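Local coordinates for protein RNA N6-adenosine-methyltransferase METTL16 (PDB 6M1U) that methylates adenosine N6 in RNA, notably in U6 small nuclear RNA, with this vertebrate conserved region probably contributing to RNA binding, at residues V7-V12 with V120-V125; K14-K19 with F150-V155; K40-L45 with N139-Y144; L61-I66 with C112-K117. All blocks are in the same frame, centred on the assembly; numbering follows the deposited sequence.

Interaction 1 (V7-V12 with V120-V125); sequences VVLASV and VDDALV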
loop_
_atom_site.group_PDB
_atom_site.type_symbol
_atom_site.label_atom_id
_atom_site.label_comp_id
_atom_site.label_asym_id
_atom_site.label_seq_id
_atom_site.Cartn_x
_atom_site.Cartn_y
_atom_site.Cartn_z
ATOM N N VAL A 7 -1.889 -0.415 -10.373
ATOM C CA VAL A 7 -1.025 0.700 -10.746
ATOM C C VAL A 7 -1.450 1.943 -9.974
ATOM O O VAL A 7 -2.635 2.140 -9.692
ATOM C CB VAL A 7 -1.101 0.956 -12.270
ATOM C CG1 VAL A 7 -0.596 2.344 -12.609
ATOM C CG2 VAL A 7 -0.322 -0.083 -13.056
ATOM N N VAL A 8 -0.489 2.775 -9.593
ATOM C CA VAL A 8 -0.738 4.182 -9.320
ATOM C C VAL A 8 -0.165 4.970 -10.492
ATOM O O VAL A 8 1.045 4.917 -10.755
ATOM C CB VAL A 8 -0.109 4.630 -7.995
ATOM C CG1 VAL A 8 -0.289 6.109 -7.829
ATOM C CG2 VAL A 8 -0.748 3.924 -6.828
ATOM N N LEU A 9 -1.029 5.686 -11.206
ATOM C CA LEU A 9 -0.595 6.449 -12.374
ATOM C C LEU A 9 0.349 7.597 -11.991
ATOM O O LEU A 9 0.214 8.218 -10.927
ATOM C CB LEU A 9 -1.810 7.005 -13.132
ATOM C CG LEU A 9 -2.573 6.038 -14.039
ATOM C CD1 LEU A 9 -3.852 6.664 -14.560
ATOM C CD2 LEU A 9 -1.671 5.588 -15.175
ATOM N N ALA A 10 1.295 7.895 -12.904
ATOM C CA ALA A 10 2.321 8.913 -12.662
ATOM C C ALA A 10 1.721 10.275 -12.337
ATOM O O ALA A 10 2.401 11.105 -11.719
ATOM C CB ALA A 10 3.256 9.023 -13.866
ATOM N N SER A 11 0.467 10.517 -12.741
ATOM C CA SER A 11 -0.258 11.704 -12.304
ATOM C C SER A 11 -0.801 11.549 -10.889
ATOM O O SER A 11 -0.753 12.497 -10.094
ATOM C CB SER A 11 -1.399 11.982 -13.260
ATOM O OG SER A 11 -2.156 10.804 -13.379
ATOM N N VAL A 12 -1.346 10.380 -10.555
ATOM C CA VAL A 12 -1.767 10.176 -9.172
ATOM C C VAL A 12 -0.572 10.313 -8.230
ATOM O O VAL A 12 -0.684 10.886 -7.136
ATOM C CB VAL A 12 -2.476 8.817 -8.999
ATOM C CG1 VAL A 12 -3.231 8.780 -7.672
ATOM C CG2 VAL A 12 -3.426 8.574 -10.140
ATOM N N VAL A 120 7.260 1.216 -15.845
ATOM C CA VAL A 120 6.976 2.225 -16.900
ATOM C C VAL A 120 7.124 3.597 -16.259
ATOM O O VAL A 120 8.193 3.900 -15.730
ATOM C CB VAL A 120 5.597 2.057 -17.555
ATOM C CG1 VAL A 120 5.331 3.190 -18.530
ATOM C CG2 VAL A 120 5.480 0.710 -18.246
ATOM N N ASP A 121 6.056 4.378 -16.278
ATOM C CA ASP A 121 6.203 5.737 -15.765
ATOM C C ASP A 121 5.524 5.825 -14.413
ATOM O O ASP A 121 5.818 6.710 -13.601
ATOM C CB ASP A 121 5.583 6.773 -16.711
ATOM C CG ASP A 121 6.211 6.767 -18.086
ATOM O OD1 ASP A 121 7.318 6.203 -18.228
ATOM O OD2 ASP A 121 5.598 7.342 -19.020
ATOM N N ASP A 122 4.585 4.906 -14.211
ATOM C CA ASP A 122 3.723 4.843 -13.043
ATOM C C ASP A 122 4.336 3.944 -11.972
ATOM O O ASP A 122 5.478 3.481 -12.081
ATOM C CB ASP A 122 2.332 4.341 -13.444
ATOM C CG ASP A 122 1.810 4.997 -14.713
ATOM O OD1 ASP A 122 1.526 6.216 -14.692
ATOM O OD2 ASP A 122 1.686 4.283 -15.730
ATOM N N ALA A 123 3.540 3.663 -10.945
ATOM C CA ALA A 123 3.932 2.815 -9.832
ATOM C C ALA A 123 3.080 1.558 -9.836
ATOM O O ALA A 123 1.848 1.633 -9.893
ATOM C CB ALA A 123 3.761 3.536 -8.501
ATOM N N LEU A 124 3.733 0.409 -9.758
ATOM C CA LEU A 124 3.036 -0.852 -9.584
ATOM C C LEU A 124 3.044 -1.211 -8.107
ATOM O O LEU A 124 4.107 -1.254 -7.482
ATOM C CB LEU A 124 3.707 -1.953 -10.397
ATOM C CG LEU A 124 2.916 -3.241 -10.536
ATOM C CD1 LEU A 124 1.588 -2.957 -11.225
ATOM C CD2 LEU A 124 3.742 -4.253 -11.306
ATOM N N VAL A 125 1.870 -1.473 -7.556
ATOM C CA VAL A 125 1.741 -1.950 -6.182
ATOM C C VAL A 125 1.481 -3.448 -6.255
ATOM O O VAL A 125 0.436 -3.869 -6.758
ATOM C CB VAL A 125 0.612 -1.230 -5.426
ATOM C CG1 VAL A 125 0.514 -1.754 -4.039
ATOM C CG2 VAL A 125 0.833 0.279 -5.390
#

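Interaction 2 (K14-K19 with F150-V155); sequences KELSLK and FRLVAV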
loop_
_atom_site.group_PDB
_atom_site.type_symbol
_atom_site.label_atom_id
_atom_site.label_comp_id
_atom_site.label_asym_id
_atom_site.label_seq_id
_atom_site.Cartn_x
_atom_site.Cartn_y
_atom_site.Cartn_z
ATOM N N LYS A 14 2.067 12.324 -8.778
ATOM C CA LYS A 14 2.249 13.768 -8.695
ATOM C C LYS A 14 1.290 14.390 -7.684
ATOM O O LYS A 14 1.697 15.206 -6.851
ATOM C CB LYS A 14 2.079 14.408 -10.081
ATOM C CG LYS A 14 3.204 14.077 -11.111
ATOM C CD LYS A 14 3.228 15.028 -12.355
ATOM C CE LYS A 14 2.911 14.323 -13.695
ATOM N NZ LYS A 14 4.089 13.741 -14.399
ATOM N N GLU A 15 0.027 13.980 -7.698
ATOM C CA GLU A 15 -0.904 14.543 -6.730
ATOM C C GLU A 15 -0.599 14.080 -5.310
ATOM O O GLU A 15 -0.777 14.846 -4.354
ATOM C CB GLU A 15 -2.335 14.181 -7.106
ATOM C CG GLU A 15 -3.334 15.280 -6.820
ATOM C CD GLU A 15 -2.904 16.595 -7.423
ATOM O OE1 GLU A 15 -2.662 17.550 -6.654
ATOM O OE2 GLU A 15 -2.782 16.665 -8.665
ATOM N N LEU A 16 -0.133 12.844 -5.140
ATOM C CA LEU A 16 0.239 12.410 -3.801
ATOM C C LEU A 16 1.440 13.187 -3.282
ATOM O O LEU A 16 1.494 13.516 -2.096
ATOM C CB LEU A 16 0.532 10.918 -3.795
ATOM C CG LEU A 16 -0.685 10.005 -3.858
ATOM C CD1 LEU A 16 -0.210 8.586 -4.132
ATOM C CD2 LEU A 16 -1.456 10.099 -2.565
ATOM N N SER A 17 2.414 13.485 -4.150
ATOM C CA SER A 17 3.547 14.316 -3.743
ATOM C C SER A 17 3.079 15.667 -3.230
ATOM O O SER A 17 3.437 16.081 -2.118
ATOM C CB SER A 17 4.512 14.534 -4.906
ATOM O OG SER A 17 4.931 13.322 -5.484
ATOM N N LEU A 18 2.301 16.382 -4.046
ATOM C CA LEU A 18 1.756 17.661 -3.622
ATOM C C LEU A 18 1.092 17.556 -2.255
ATOM O O LEU A 18 1.282 18.420 -1.393
ATOM C CB LEU A 18 0.760 18.164 -4.655
ATOM C CG LEU A 18 1.361 18.850 -5.859
ATOM C CD1 LEU A 18 0.231 19.056 -6.824
ATOM C CD2 LEU A 18 2.003 20.152 -5.451
ATOM N N LYS A 19 0.304 16.503 -2.036
ATOM C CA LYS A 19 -0.341 16.400 -0.736
ATOM C C LYS A 19 0.680 16.174 0.372
ATOM O O LYS A 19 0.479 16.668 1.490
ATOM C CB LYS A 19 -1.393 15.296 -0.735
ATOM C CG LYS A 19 -2.431 15.522 0.331
ATOM C CD LYS A 19 -3.349 14.330 0.499
ATOM C CE LYS A 19 -4.685 14.741 1.133
ATOM N NZ LYS A 19 -4.543 15.444 2.460
ATOM N N PHE A 150 -7.196 6.787 -3.455
ATOM C CA PHE A 150 -7.908 7.676 -4.349
ATOM C C PHE A 150 -8.806 8.634 -3.595
ATOM O O PHE A 150 -9.057 9.731 -4.084
ATOM C CB PHE A 150 -8.655 6.861 -5.410
ATOM C CG PHE A 150 -7.739 6.324 -6.486
ATOM C CD1 PHE A 150 -7.307 7.150 -7.516
ATOM C CD2 PHE A 150 -7.252 5.020 -6.422
ATOM C CE1 PHE A 150 -6.440 6.676 -8.482
ATOM C CE2 PHE A 150 -6.383 4.529 -7.380
ATOM C CZ PHE A 150 -5.977 5.355 -8.413
ATOM N N ARG A 151 -9.238 8.303 -2.387
ATOM C CA ARG A 151 -9.869 9.348 -1.593
ATOM C C ARG A 151 -8.898 10.507 -1.353
ATOM O O ARG A 151 -9.252 11.672 -1.567
ATOM C CB ARG A 151 -10.411 8.774 -0.285
ATOM C CG ARG A 151 -11.572 7.840 -0.540
ATOM C CD ARG A 151 -12.501 7.713 0.646
ATOM N NE ARG A 151 -13.612 8.659 0.573
ATOM C CZ ARG A 151 -14.648 8.658 1.411
ATOM N NH1 ARG A 151 -14.710 7.751 2.391
ATOM N NH2 ARG A 151 -15.620 9.560 1.268
ATOM N N LEU A 152 -7.651 10.195 -0.973
ATOM C CA LEU A 152 -6.638 11.231 -0.759
ATOM C C LEU A 152 -6.467 12.117 -1.994
ATOM O O LEU A 152 -6.306 13.339 -1.877
ATOM C CB LEU A 152 -5.295 10.588 -0.395
ATOM C CG LEU A 152 -5.074 9.832 0.917
ATOM C CD1 LEU A 152 -3.807 8.991 0.803
ATOM C CD2 LEU A 152 -4.970 10.790 2.079
ATOM N N VAL A 153 -6.499 11.522 -3.190
ATOM C CA VAL A 153 -6.245 12.289 -4.404
ATOM C C VAL A 153 -7.433 13.166 -4.809
ATOM O O VAL A 153 -7.233 14.151 -5.527
ATOM C CB VAL A 153 -5.797 11.327 -5.522
ATOM C CG1 VAL A 153 -6.106 11.872 -6.901
ATOM C CG2 VAL A 153 -4.317 11.083 -5.409
ATOM N N ALA A 154 -8.653 12.875 -4.335
ATOM C CA ALA A 154 -9.777 13.815 -4.455
ATOM C C ALA A 154 -9.690 14.889 -3.360
ATOM O O ALA A 154 -10.548 15.025 -2.488
ATOM C CB ALA A 154 -11.111 13.083 -4.408
ATOM N N VAL A 155 -8.597 15.656 -3.432
ATOM C CA VAL A 155 -8.268 16.758 -2.530
ATOM C C VAL A 155 -8.476 18.035 -3.338
ATOM O O VAL A 155 -7.836 19.066 -3.101
ATOM C CB VAL A 155 -6.820 16.621 -1.989
ATOM C CG1 VAL A 155 -5.762 16.722 -3.126
ATOM C CG2 VAL A 155 -6.528 17.595 -0.825
#

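Interaction 3 (K40-L45 with N139-Y144); sequences KILTDL and NQLCTY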
loop_
_atom_site.group_PDB
_atom_site.type_symbol
_atom_site.label_atom_id
_atom_site.label_comp_id
_atom_site.label_asym_id
_atom_site.label_seq_id
_atom_site.Cartn_x
_atom_site.Cartn_y
_atom_site.Cartn_z
ATOM N N LYS A 40 0.906 5.475 5.972
ATOM C CA LYS A 40 -0.093 6.253 6.696
ATOM C C LYS A 40 -1.420 5.498 6.772
ATOM O O LYS A 40 -2.047 5.422 7.833
ATOM C CB LYS A 40 -0.274 7.613 6.015
ATOM C CG LYS A 40 -0.608 8.759 6.960
ATOM C CD LYS A 40 -2.088 8.847 7.243
ATOM C CE LYS A 40 -2.323 9.532 8.586
ATOM N NZ LYS A 40 -3.733 10.050 8.709
ATOM N N ILE A 41 -1.847 4.908 5.660
ATOM C CA ILE A 41 -3.137 4.228 5.620
ATOM C C ILE A 41 -3.145 3.030 6.558
ATOM O O ILE A 41 -4.153 2.740 7.222
ATOM C CB ILE A 41 -3.449 3.810 4.174
ATOM C CG1 ILE A 41 -3.732 5.051 3.329
ATOM C CG2 ILE A 41 -4.566 2.743 4.147
ATOM C CD1 ILE A 41 -3.585 4.819 1.888
ATOM N N LEU A 42 -2.031 2.293 6.603
ATOM C CA LEU A 42 -1.983 1.083 7.415
ATOM C C LEU A 42 -1.945 1.433 8.889
ATOM O O LEU A 42 -2.723 0.874 9.670
ATOM C CB LEU A 42 -0.785 0.203 7.033
ATOM C CG LEU A 42 -0.858 -0.344 5.603
ATOM C CD1 LEU A 42 0.395 -1.102 5.191
ATOM C CD2 LEU A 42 -2.074 -1.201 5.442
ATOM N N THR A 43 -1.069 2.375 9.294
ATOM C CA THR A 43 -1.022 2.722 10.718
ATOM C C THR A 43 -2.392 3.171 11.209
ATOM O O THR A 43 -2.793 2.820 12.321
ATOM C CB THR A 43 0.006 3.817 11.034
ATOM O OG1 THR A 43 -0.397 5.006 10.372
ATOM C CG2 THR A 43 1.400 3.452 10.592
ATOM N N ASP A 44 -3.140 3.899 10.375
ATOM C CA ASP A 44 -4.489 4.310 10.743
ATOM C C ASP A 44 -5.386 3.111 11.023
ATOM O O ASP A 44 -6.248 3.189 11.903
ATOM C CB ASP A 44 -5.093 5.196 9.644
ATOM C CG ASP A 44 -4.406 6.575 9.543
ATOM O OD1 ASP A 44 -3.540 6.890 10.406
ATOM O OD2 ASP A 44 -4.726 7.339 8.593
ATOM N N LEU A 45 -5.182 1.992 10.322
ATOM C CA LEU A 45 -5.868 0.743 10.640
ATOM C C LEU A 45 -5.225 -0.011 11.800
ATOM O O LEU A 45 -5.687 -1.113 12.140
ATOM C CB LEU A 45 -5.924 -0.178 9.417
ATOM C CG LEU A 45 -6.298 0.402 8.042
ATOM C CD1 LEU A 45 -6.490 -0.727 7.009
ATOM C CD2 LEU A 45 -7.515 1.321 8.108
ATOM N N ASN A 139 -7.303 -9.380 -0.924
ATOM C CA ASN A 139 -8.135 -8.571 -1.796
ATOM C C ASN A 139 -8.925 -7.533 -1.020
ATOM O O ASN A 139 -9.089 -6.401 -1.482
ATOM C CB ASN A 139 -9.072 -9.474 -2.572
ATOM C CG ASN A 139 -8.353 -10.264 -3.612
ATOM O OD1 ASN A 139 -7.802 -11.338 -3.333
ATOM N ND2 ASN A 139 -8.332 -9.733 -4.832
ATOM N N GLN A 140 -9.432 -7.900 0.160
ATOM C CA GLN A 140 -10.160 -6.923 0.969
ATOM C C GLN A 140 -9.242 -5.768 1.381
ATOM O O GLN A 140 -9.584 -4.590 1.203
ATOM C CB GLN A 140 -10.796 -7.604 2.192
ATOM C CG GLN A 140 -12.143 -8.317 1.916
ATOM C CD GLN A 140 -12.839 -8.851 3.194
ATOM O OE1 GLN A 140 -12.475 -8.485 4.321
ATOM N NE2 GLN A 140 -13.843 -9.719 3.011
ATOM N N LEU A 141 -8.048 -6.094 1.890
ATOM C CA LEU A 141 -7.088 -5.075 2.312
ATOM C C LEU A 141 -6.550 -4.284 1.126
ATOM O O LEU A 141 -6.351 -3.066 1.215
ATOM C CB LEU A 141 -5.941 -5.745 3.058
ATOM C CG LEU A 141 -4.863 -4.853 3.641
ATOM C CD1 LEU A 141 -5.539 -3.769 4.445
ATOM C CD2 LEU A 141 -3.903 -5.686 4.510
ATOM N N CYS A 142 -6.293 -4.975 0.008
ATOM C CA CYS A 142 -5.773 -4.318 -1.182
ATOM C C CYS A 142 -6.810 -3.393 -1.783
ATOM O O CYS A 142 -6.502 -2.249 -2.142
ATOM C CB CYS A 142 -5.333 -5.355 -2.211
ATOM S SG CYS A 142 -4.674 -4.605 -3.726
ATOM N N THR A 143 -8.046 -3.880 -1.923
ATOM C CA THR A 143 -9.117 -3.015 -2.399
ATOM C C THR A 143 -9.311 -1.834 -1.465
ATOM O O THR A 143 -9.602 -0.726 -1.925
ATOM C CB THR A 143 -10.429 -3.791 -2.542
ATOM O OG1 THR A 143 -10.204 -4.986 -3.293
ATOM C CG2 THR A 143 -11.464 -2.967 -3.289
ATOM N N TYR A 144 -9.126 -2.035 -0.156
ATOM C CA TYR A 144 -9.299 -0.918 0.763
ATOM C C TYR A 144 -8.199 0.110 0.575
ATOM O O TYR A 144 -8.482 1.303 0.414
ATOM C CB TYR A 144 -9.343 -1.394 2.207
ATOM C CG TYR A 144 -9.320 -0.236 3.178
ATOM C CD1 TYR A 144 -10.451 0.543 3.384
ATOM C CD2 TYR A 144 -8.159 0.088 3.881
ATOM C CE1 TYR A 144 -10.434 1.618 4.267
ATOM C CE2 TYR A 144 -8.125 1.161 4.750
ATOM C CZ TYR A 144 -9.266 1.925 4.949
ATOM O OH TYR A 144 -9.231 2.998 5.826
#

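Interaction 4 (L61-I66 with C112-K117); sequences LFLTAI and CLINVK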
loop_
_atom_site.group_PDB
_atom_site.type_symbol
_atom_site.label_atom_id
_atom_site.label_comp_id
_atom_site.label_asym_id
_atom_site.label_seq_id
_atom_site.Cartn_x
_atom_site.Cartn_y
_atom_site.Cartn_z
ATOM N N LEU A 61 6.976 -2.995 2.051
ATOM C CA LEU A 61 6.439 -3.126 3.394
ATOM C C LEU A 61 6.150 -4.586 3.693
ATOM O O LEU A 61 5.541 -5.271 2.872
ATOM C CB LEU A 61 5.134 -2.379 3.533
ATOM C CG LEU A 61 5.285 -0.909 3.368
ATOM C CD1 LEU A 61 3.875 -0.354 3.457
ATOM C CD2 LEU A 61 6.184 -0.476 4.506
ATOM N N PHE A 62 6.552 -5.056 4.863
ATOM C CA PHE A 62 6.026 -6.300 5.400
ATOM C C PHE A 62 4.967 -5.944 6.434
ATOM O O PHE A 62 5.219 -5.121 7.325
ATOM C CB PHE A 62 7.111 -7.168 6.040
ATOM C CG PHE A 62 6.627 -8.536 6.415
ATOM C CD1 PHE A 62 6.042 -8.773 7.648
ATOM C CD2 PHE A 62 6.716 -9.585 5.517
ATOM C CE1 PHE A 62 5.582 -10.029 7.972
ATOM C CE2 PHE A 62 6.236 -10.847 5.847
ATOM C CZ PHE A 62 5.684 -11.063 7.067
ATOM N N LEU A 63 3.777 -6.531 6.309
ATOM C CA LEU A 63 2.701 -6.145 7.204
ATOM C C LEU A 63 2.029 -7.368 7.811
ATOM O O LEU A 63 2.016 -8.458 7.240
ATOM C CB LEU A 63 1.667 -5.245 6.512
ATOM C CG LEU A 63 0.712 -5.995 5.625
ATOM C CD1 LEU A 63 -0.645 -6.106 6.287
ATOM C CD2 LEU A 63 0.621 -5.291 4.311
ATOM N N THR A 64 1.484 -7.158 8.998
ATOM C CA THR A 64 0.847 -8.189 9.802
ATOM C C THR A 64 -0.505 -7.627 10.199
ATOM O O THR A 64 -0.565 -6.679 10.989
ATOM C CB THR A 64 1.693 -8.509 11.033
ATOM O OG1 THR A 64 2.919 -9.113 10.620
ATOM C CG2 THR A 64 0.979 -9.451 11.930
ATOM N N ALA A 65 -1.576 -8.169 9.629
ATOM C CA ALA A 65 -2.929 -7.809 10.025
ATOM C C ALA A 65 -3.559 -8.987 10.755
ATOM O O ALA A 65 -3.064 -10.114 10.694
ATOM C CB ALA A 65 -3.777 -7.398 8.821
ATOM N N ILE A 66 -4.646 -8.715 11.475
ATOM C CA ILE A 66 -5.357 -9.737 12.240
ATOM C C ILE A 66 -6.748 -9.918 11.641
ATOM O O ILE A 66 -7.356 -8.962 11.154
ATOM C CB ILE A 66 -5.421 -9.391 13.743
ATOM C CG1 ILE A 66 -5.874 -10.616 14.545
ATOM C CG2 ILE A 66 -6.342 -8.225 13.989
ATOM C CD1 ILE A 66 -5.092 -10.845 15.840
ATOM N N CYS A 112 1.582 -10.214 4.808
ATOM C CA CYS A 112 1.664 -9.764 3.419
ATOM C C CYS A 112 2.896 -8.917 3.191
ATOM O O CYS A 112 3.290 -8.119 4.048
ATOM C CB CYS A 112 0.496 -8.884 2.979
ATOM S SG CYS A 112 -1.067 -9.677 3.068
ATOM N N LEU A 113 3.446 -9.045 1.988
ATOM C CA LEU A 113 4.489 -8.168 1.487
ATOM C C LEU A 113 3.912 -7.230 0.427
ATOM O O LEU A 113 3.503 -7.680 -0.654
ATOM C CB LEU A 113 5.627 -8.997 0.908
ATOM C CG LEU A 113 6.832 -8.158 0.548
ATOM C CD1 LEU A 113 7.445 -7.602 1.848
ATOM C CD2 LEU A 113 7.788 -9.054 -0.239
ATOM N N ILE A 114 3.903 -5.929 0.721
ATOM C CA ILE A 114 3.597 -4.917 -0.291
ATOM C C ILE A 114 4.907 -4.441 -0.899
ATOM O O ILE A 114 5.801 -3.980 -0.171
ATOM C CB ILE A 114 2.811 -3.728 0.287
ATOM C CG1 ILE A 114 1.635 -4.191 1.160
ATOM C CG2 ILE A 114 2.277 -2.879 -0.848
ATOM C CD1 ILE A 114 0.717 -3.056 1.609
ATOM N N ASN A 115 5.027 -4.591 -2.226
ATOM C CA ASN A 115 6.066 -3.944 -3.024
ATOM C C ASN A 115 5.468 -2.752 -3.760
ATOM O O ASN A 115 4.382 -2.851 -4.343
ATOM C CB ASN A 115 6.690 -4.898 -4.046
ATOM C CG ASN A 115 7.470 -6.017 -3.399
ATOM O OD1 ASN A 115 7.766 -5.953 -2.220
ATOM N ND2 ASN A 115 7.811 -7.046 -4.166
ATOM N N VAL A 116 6.165 -1.625 -3.738
ATOM C CA VAL A 116 5.796 -0.483 -4.566
ATOM C C VAL A 116 6.915 -0.316 -5.580
ATOM O O VAL A 116 8.019 0.110 -5.228
ATOM C CB VAL A 116 5.572 0.788 -3.736
ATOM C CG1 VAL A 116 5.089 1.889 -4.638
ATOM C CG2 VAL A 116 4.557 0.519 -2.617
ATOM N N LYS A 117 6.679 -0.790 -6.804
ATOM C CA LYS A 117 7.752 -0.765 -7.833
ATOM C C LYS A 117 7.398 0.197 -8.967
ATOM O O LYS A 117 6.200 0.390 -9.237
ATOM C CB LYS A 117 7.998 -2.174 -8.380
ATOM C CG LYS A 117 7.131 -3.267 -7.773
ATOM C CD LYS A 117 7.009 -4.487 -8.657
ATOM C CE LYS A 117 8.210 -5.403 -8.574
ATOM N NZ LYS A 117 8.079 -6.559 -9.490
#

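Interaction 1 (V7-V12 with V120-V125)
The carboxylate of D122 meets A10 and L9: OD1 takes the backbone N-H of A10, while CD2 of L9 lies over one face of the group, 3.3 Å from that same OD1. The N-H...O angle at A10 is 155°; the N-to-O separation is very short in the model, and its exact length is doubtful. The other flat groups are peptide carbonyls. V8 N donates to A123 O at 2.6 Å and A123 N returns a bond to V8 O at 2.8 Å. V7 CA makes a CA-H...O contact with A123 O at 3.1 Å. This pairing joins edge strand 4-8 antiparallel to strand 122-131, and directly after it the chain turns into helix 10-20. L9 occupies the N-cap position but has no side-chain acceptor, and D122 serves a first-turn N-H from across the contact; its negative charge would suit the positive end of the helix dipole. Chi1 (-44°) sets D122 CG anti to the carbonyl carbon; the side chain lies beside that of L9, pointing the same way. An alanine in place of D122 would probably leave the A10 N-H without this acceptor and open a gap beside L9 CD2. On the V7 and L124 face, V7 CG2 meets L124 CD1 at 3.9 Å, the two side chains crossing at about a right angle. On the opposite face V8 CB and A123 CB stand 4.1 Å apart, both side chains against M13, with V8 also touching I149 of helix 136-153.

Interaction 2 (K14-K19 with F150-V155)
K19 lays its aliphatic chain, not its charged end, against the end of helix 136-153: CE lies 3.7 Å from the carbonyl O of L152 and 3.9 Å from V155 CG2, and no hydrogen bond crosses between 14-19 and 150-155. The chain runs extended as far as CE and bends only at its last torsion (chi4 -56°), which turns NZ out of that line. L152 CD2 adds a further methyl, 4.1 Å from the same K19 CE. Deeper in, V153 CG2 touches two neighbours on helix 10-20, 4.1 Å from both E15 CB and L16 CG; the L16 and V153 side chains cross at about a right angle. L16 also brings CD2 to within 4.3 Å of L152 CD1. Here helix 10-20 packs on the C-terminal end of helix 136-153 through methyl and methylene groups in a largely superficial contact, L16 alone being buried. Helix 30-44 backs it: W37 touches K19 and L152 and gives its indole NE1 to L16 O, while V33 and V34 pack on L16. Beyond V153 the chain leaves the helix through an inverse gamma turn centred on A154, which brings V155 back toward K19.

Interaction 3 (K40-L45 with N139-Y144)
Apolar contacts join the two segments, and L45 against the Y144 ring is the chief of them. Both methyls of L45 reach the ring at CE2: CD1 is 3.4 Å from it, and CD2 lies 3.3 Å from the phenol OH. The L45 and Y144 side chains slide past each other in opposite directions. I41 reaches the same ring atom, its CG2 3.9 Å from Y144 CE2; L45 CD1 and I41 CG2 approach the ring obliquely. Chi1 of 172° puts Y144 CG anti to the backbone N, directing the side chain toward helix 30-44. L141 completes the set, its CD1 4.1 Å from L45 CD1 and 4.4 Å from L42 CD2. An alanine in place of L45 would probably leave the CE2 side of the Y144 ring short of packing and open a gap beside L141 CD1. Polar bonds stay within each helix. K40 NZ forms a salt bridge with D44 OD2 (2.9 Å), which uses its syn lone pair. T43 OG1 bonds back to K40 O, reaching it from the same face as D44 N, whereas T143 OG1 and T143 N grip N139 O from opposite faces. On the sheet side, L42 rests on L61 and L141 on L63, both of strand 58-67, so the two helices lie side by side on one face of an antiparallel sheet, a two-layer alpha/beta arrangement consistent with a KA-1-like domain.

Interaction 4 (L61-I66 with C112-K117)
L63 and I114 make the tight part of this contact: L63 CD2 lies 3.5 Å from both CG1 and CD1 of I114, the side chains crossing obliquely. Chi1 of 78° sets L63 CG between the backbone N and the carbonyl carbon, where it lies 3.7 Å from C112 O, and the same CD2 comes within 3.8 Å of C112 CB. L61 adds its CB, 4.2 Å from I114 CB. These four residues are buried on one face, beneath helices 30-44 and 136-153, where I145 packs on I114 and M138 on C112. The other face, that of F62 and L113, is partly exposed and looser. There L113 CD1 lies at the edge of the F62 ring, near its plane, 4.2 Å from F62 CB, while the carbonyl O of C112 sits 4.0 Å above the ring, offset toward the rim. Between the faces four backbone bonds join the inner strands 58-67 and 108-119 in antiparallel register, L61 with I114 and L63 with C112, each pair bonding in both directions; the L63 N bond to C112 O is 2.8 Å. Main-chain hydrogen bonding thus fixes the register and satisfies these buried amides, leaving L61, L63, C112 and I114 to pack by apolar contact across the two segments.

Interactions 1 and 4 lie in one five-stranded antiparallel sheet, their centres about 18 Å apart, and meet where V125 CG1 packs on I114 CG2 at 3.8 Å; strand 122-131 follows strand 108-119. Interactions 2 and 3 both use helix 136-153, about 16 Å apart between centres, without touching. Interaction 3 sits on interaction 4, about 10 Å from it between centres, where L141 CD2 meets L63 CD1 at 3.7 Å and L42 CD1 meets L61 CD1. Interaction 1 passes into interaction 2 along helix 10-20, with V12 CG1 3.4 Å from V153 CG2. Along the chain interaction 4 is nested inside the loops closed by the other three.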